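Local coordinates for ABC transporter, substrate binding protein (Agrobacterium tumefaciens, PDB 3C9H) that probably captures a solute in the periplasm for delivery to an ABC importer, and binds a magnesium ion, at residues A[151-156]-A[250-255]; A[156-161]-A[230-235]. One frame throughout, in Å; residues are numbered along the deposited sequence.

Both contacts lie at the start of helix 155-164 in the same lobe, contact 1 on its lead-in and contact 2 on its first turns, their centres about 6 Å apart. Contact 1, between 151-156 and 250-255, is partly buried: a loop-to-loop joint in front of the helix, with one backbone hydrogen bond, small apolar patches and a lysine at its outer margin. Contact 2, between 156-161 and 230-235, belongs to the core; all its touching residues are buried, and it is made of aromatic and aliphatic groups without a hydrogen bond between the segments. Two residues stitch them together: Arg155 NE is hydrogen-bonded to Tyr232 OH at 2.9 Å, and Pro152 packs on Phe158 and Leu230.

Contact 1: A[151-156]-A[250-255]; sequences PPATRA and GIVLPK
A loop-to-loop contact with one backbone hydrogen bond joins the lead-in to helix 155-164 to the chain leaving strand 249-252, at the partly buried margin of a lobe of this solute-binding-protein fold. Ala153 is central. Its carbonyl oxygen accepts Lys255 N at 2.8 Å; the N-H...O angle is 174° and the donor lies almost on the C=O axis, so the bond is nearly straight at both ends. The same oxygen takes a CA-H...O contact from Pro254 CA at 3.4 Å. Ala153 CB touches two side chains, Val252 CG1 at 3.9 Å and Lys255 CD at 3.8 Å, which come at roughly right angles. The lysine, extended beyond CG, lays its methylenes over this methyl on the solvent-exposed side. Val252 divides its branches: CG1, anti to its own backbone N (chi1 -175°), meets Ala153, while CG2 reaches Pro151 CG at 4.0 Å as the two side chains cross obliquely. Pro152 O, buried beside this valine, has no polar partner in the model. On the other flank Arg155, extended from CG to NE, crosses Pro254 obliquely and brings NH2 to 3.5 Å from Pro254 CB. The Arg155 guanidinium is held by NE to Tyr232 OH, by NH2 to Asp256 (salt bridge) and Tyr257 O, and by a cation-pi contact with Tyr257. These ties probably fix its rotation and offset its charge. Thr154 is the N-cap of the helix, its OG1 bonded to Glu157 N, and Glu157 OE1 accepts the N-H of Ala153, the residue before the cap. Strand 135-142 backs the joint, pairing with strand 249-252 and setting Tyr141 against Pro151 and Val252 and Phe139 against Pro254, while Pro152 turns to Phe158 and Leu230.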
# COMPACT_ATOMS: atom_id res chain seq x y z
N PRO A 151 22.80 4.16 8.38
CA PRO A 151 21.52 4.85 8.60
C PRO A 151 20.80 4.37 9.86
O PRO A 151 21.12 3.29 10.37
CB PRO A 151 20.72 4.50 7.35
CG PRO A 151 21.25 3.20 6.91
CD PRO A 151 22.73 3.26 7.21
N PRO A 152 19.84 5.17 10.36
CA PRO A 152 19.05 4.81 11.54
C PRO A 152 18.19 3.58 11.26
O PRO A 152 17.72 3.42 10.15
CB PRO A 152 18.20 6.06 11.79
CG PRO A 152 18.13 6.76 10.47
CD PRO A 152 19.42 6.47 9.79
N ALA A 153 18.06 2.71 12.26
CA ALA A 153 17.32 1.44 12.15
C ALA A 153 16.10 1.36 13.08
O ALA A 153 15.38 0.37 13.06
CB ALA A 153 18.26 0.27 12.43
N THR A 154 15.90 2.39 13.88
CA THR A 154 14.76 2.51 14.77
C THR A 154 14.31 3.95 14.73
O THR A 154 15.03 4.83 14.23
CB THR A 154 15.11 2.14 16.24
OG1 THR A 154 15.94 3.16 16.80
CG2 THR A 154 15.78 0.78 16.35
N ARG A 155 13.15 4.21 15.30
CA ARG A 155 12.61 5.55 15.37
C ARG A 155 13.41 6.46 16.32
O ARG A 155 13.60 7.62 16.03
CB ARG A 155 11.12 5.49 15.73
CG ARG A 155 10.30 5.16 14.48
CD ARG A 155 9.01 4.50 14.77
NE ARG A 155 8.37 4.02 13.55
CZ ARG A 155 8.57 2.81 13.02
NH1 ARG A 155 7.93 2.49 11.91
NH2 ARG A 155 9.37 1.93 13.59
N ALA A 156 13.87 5.91 17.44
CA ALA A 156 14.80 6.62 18.31
C ALA A 156 16.05 7.05 17.56
O ALA A 156 16.45 8.22 17.65
CB ALA A 156 15.19 5.76 19.50
N GLY A 250 19.02 2.55 -0.50
CA GLY A 250 19.07 1.52 0.53
C GLY A 250 17.77 1.46 1.31
O GLY A 250 17.02 2.43 1.35
N ILE A 251 17.53 0.32 1.93
CA ILE A 251 16.31 0.02 2.67
C ILE A 251 16.67 -0.48 4.07
O ILE A 251 17.59 -1.30 4.21
CB ILE A 251 15.49 -1.10 1.98
CG1 ILE A 251 15.08 -0.70 0.55
CG2 ILE A 251 14.26 -1.47 2.82
CD1 ILE A 251 14.63 -1.87 -0.32
N VAL A 252 15.91 -0.04 5.07
CA VAL A 252 15.99 -0.59 6.44
C VAL A 252 14.59 -0.92 6.92
O VAL A 252 13.70 -0.05 6.94
CB VAL A 252 16.66 0.43 7.43
CG1 VAL A 252 16.84 -0.20 8.80
CG2 VAL A 252 17.98 0.88 6.91
N LEU A 253 14.35 -2.20 7.25
CA LEU A 253 13.13 -2.57 7.96
C LEU A 253 13.34 -2.14 9.40
O LEU A 253 14.27 -2.61 10.03
CB LEU A 253 12.83 -4.08 7.89
CG LEU A 253 11.97 -4.48 6.68
CD1 LEU A 253 12.84 -4.48 5.43
CD2 LEU A 253 11.31 -5.84 6.90
N PRO A 254 12.53 -1.22 9.91
CA PRO A 254 12.77 -0.77 11.28
C PRO A 254 12.78 -1.91 12.31
O PRO A 254 11.88 -2.76 12.33
CB PRO A 254 11.62 0.19 11.53
CG PRO A 254 11.27 0.69 10.19
CD PRO A 254 11.42 -0.48 9.30
N LYS A 255 13.78 -1.88 13.18
CA LYS A 255 14.01 -2.96 14.14
C LYS A 255 13.19 -2.85 15.40
O LYS A 255 12.95 -3.87 16.05
CB LYS A 255 15.50 -3.04 14.49
CG LYS A 255 16.38 -3.46 13.33
CD LYS A 255 17.82 -3.31 13.75
CE LYS A 255 18.81 -3.69 12.66
NZ LYS A 255 20.20 -3.39 13.16

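Contact 2: A[156-161]-A[230-235]; sequences AEFVDY and LGYNIL
Phe158 and Leu230 bury the most surface here, with Tyr232 next, as helix 155-164 packs on strand 230-235. Phe158 CG is anti to its backbone N (chi1 -159°), which sends the ring toward the strand. Leu230 meets it tip to tip, placing CD1 over one ring face in a CH-pi contact, 4.3 Å from the centroid and displaced toward the rim. That methyl also touches Tyr161 CD2 at 3.8 Å, so one leucine branch lies against aromatic rings one helical turn apart. Tyr232 turns its ring edge toward the Phe158 face in a T-shaped pair, centroids 5.8 Å apart and planes at 73°, and its CB comes within 4.1 Å of Phe158 CZ. The strand turns a corner at Tyr232 and Asn233, and Asn233 and Ile234 face Val138 as a G1 beta bulge. Phe139 adds another edge-to-face partner to Phe158. Between the segments the chemistry is almost wholly apolar, with no hydrogen bond; Gly231 O lies near the plane at the ring edge of Phe158. Shape and ring orientation thus set the fit, and hydrogen bonds to Asp191 and Arg155 let Tyr232 OH sit paired in the core.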
# COMPACT_ATOMS: atom_id res chain seq x y z
N ALA A 156 13.87 5.91 17.44
CA ALA A 156 14.80 6.62 18.31
C ALA A 156 16.05 7.05 17.56
O ALA A 156 16.45 8.22 17.65
CB ALA A 156 15.19 5.76 19.50
N GLU A 157 16.66 6.13 16.80
CA GLU A 157 17.86 6.44 16.01
C GLU A 157 17.60 7.45 14.91
O GLU A 157 18.48 8.24 14.55
CB GLU A 157 18.46 5.17 15.38
CG GLU A 157 19.12 4.26 16.38
CD GLU A 157 19.72 3.00 15.76
OE1 GLU A 157 19.79 2.89 14.53
OE2 GLU A 157 20.15 2.11 16.52
N PHE A 158 16.40 7.41 14.34
CA PHE A 158 16.03 8.33 13.28
C PHE A 158 16.06 9.75 13.84
O PHE A 158 16.66 10.64 13.25
CB PHE A 158 14.63 7.99 12.76
CG PHE A 158 14.32 8.51 11.38
CD1 PHE A 158 14.27 7.64 10.29
CD2 PHE A 158 14.01 9.84 11.18
CE1 PHE A 158 13.94 8.11 8.99
CE2 PHE A 158 13.68 10.34 9.90
CZ PHE A 158 13.65 9.48 8.79
N VAL A 159 15.38 9.93 14.97
CA VAL A 159 15.26 11.24 15.62
C VAL A 159 16.63 11.76 16.04
O VAL A 159 16.96 12.92 15.78
CB VAL A 159 14.29 11.18 16.82
CG1 VAL A 159 14.38 12.45 17.67
CG2 VAL A 159 12.84 10.95 16.34
N ASP A 160 17.42 10.90 16.67
CA ASP A 160 18.81 11.24 17.05
C ASP A 160 19.66 11.65 15.85
O ASP A 160 20.38 12.64 15.93
CB ASP A 160 19.47 10.07 17.78
CG ASP A 160 20.81 10.44 18.41
OD1 ASP A 160 20.92 11.53 19.03
OD2 ASP A 160 21.77 9.65 18.29
N TYR A 161 19.57 10.92 14.74
CA TYR A 161 20.33 11.28 13.53
C TYR A 161 19.92 12.68 13.03
O TYR A 161 20.78 13.49 12.69
CB TYR A 161 20.13 10.25 12.41
CG TYR A 161 20.70 10.68 11.07
CD1 TYR A 161 22.01 10.36 10.70
CD2 TYR A 161 19.94 11.45 10.19
CE1 TYR A 161 22.54 10.79 9.46
CE2 TYR A 161 20.46 11.88 8.96
CZ TYR A 161 21.76 11.54 8.60
OH TYR A 161 22.24 11.96 7.36
N LEU A 230 16.90 10.55 3.46
CA LEU A 230 16.08 9.57 4.18
C LEU A 230 14.60 9.70 3.80
O LEU A 230 14.09 10.82 3.64
CB LEU A 230 16.18 9.77 5.70
CG LEU A 230 17.41 9.25 6.45
CD1 LEU A 230 17.47 9.90 7.83
CD2 LEU A 230 17.40 7.73 6.55
N GLY A 231 13.92 8.56 3.69
CA GLY A 231 12.46 8.53 3.66
C GLY A 231 11.90 7.63 4.75
O GLY A 231 12.50 6.61 5.13
N TYR A 232 10.72 8.00 5.26
CA TYR A 232 10.09 7.34 6.38
C TYR A 232 8.71 6.78 5.96
O TYR A 232 7.94 7.49 5.33
CB TYR A 232 9.93 8.32 7.56
CG TYR A 232 9.17 7.73 8.71
CD1 TYR A 232 9.80 6.86 9.59
CD2 TYR A 232 7.83 8.03 8.93
CE1 TYR A 232 9.11 6.28 10.65
CE2 TYR A 232 7.12 7.45 10.00
CZ TYR A 232 7.77 6.58 10.84
OH TYR A 232 7.10 6.02 11.91
N ASN A 233 8.42 5.54 6.36
CA ASN A 233 7.15 4.86 6.04
C ASN A 233 6.89 4.65 4.56
O ASN A 233 5.76 4.79 4.08
CB ASN A 233 5.96 5.61 6.66
CG ASN A 233 5.64 5.15 8.07
OD1 ASN A 233 4.62 5.58 8.66
ND2 ASN A 233 6.47 4.28 8.62
N ILE A 234 7.93 4.25 3.85
CA ILE A 234 7.87 4.05 2.42
C ILE A 234 7.49 2.59 2.18
O ILE A 234 7.85 1.72 2.97
CB ILE A 234 9.24 4.40 1.75
CG1 ILE A 234 9.64 5.83 2.16
CG2 ILE A 234 9.18 4.25 0.21
CD1 ILE A 234 8.57 6.89 1.88
N LEU A 235 6.76 2.32 1.09
CA LEU A 235 6.41 0.97 0.73
C LEU A 235 7.67 0.15 0.39
O LEU A 235 8.40 0.47 -0.53
CB LEU A 235 5.38 0.95 -0.41
CG LEU A 235 3.96 1.45 -0.09
CD1 LEU A 235 3.08 1.37 -1.34
CD2 LEU A 235 3.32 0.68 1.10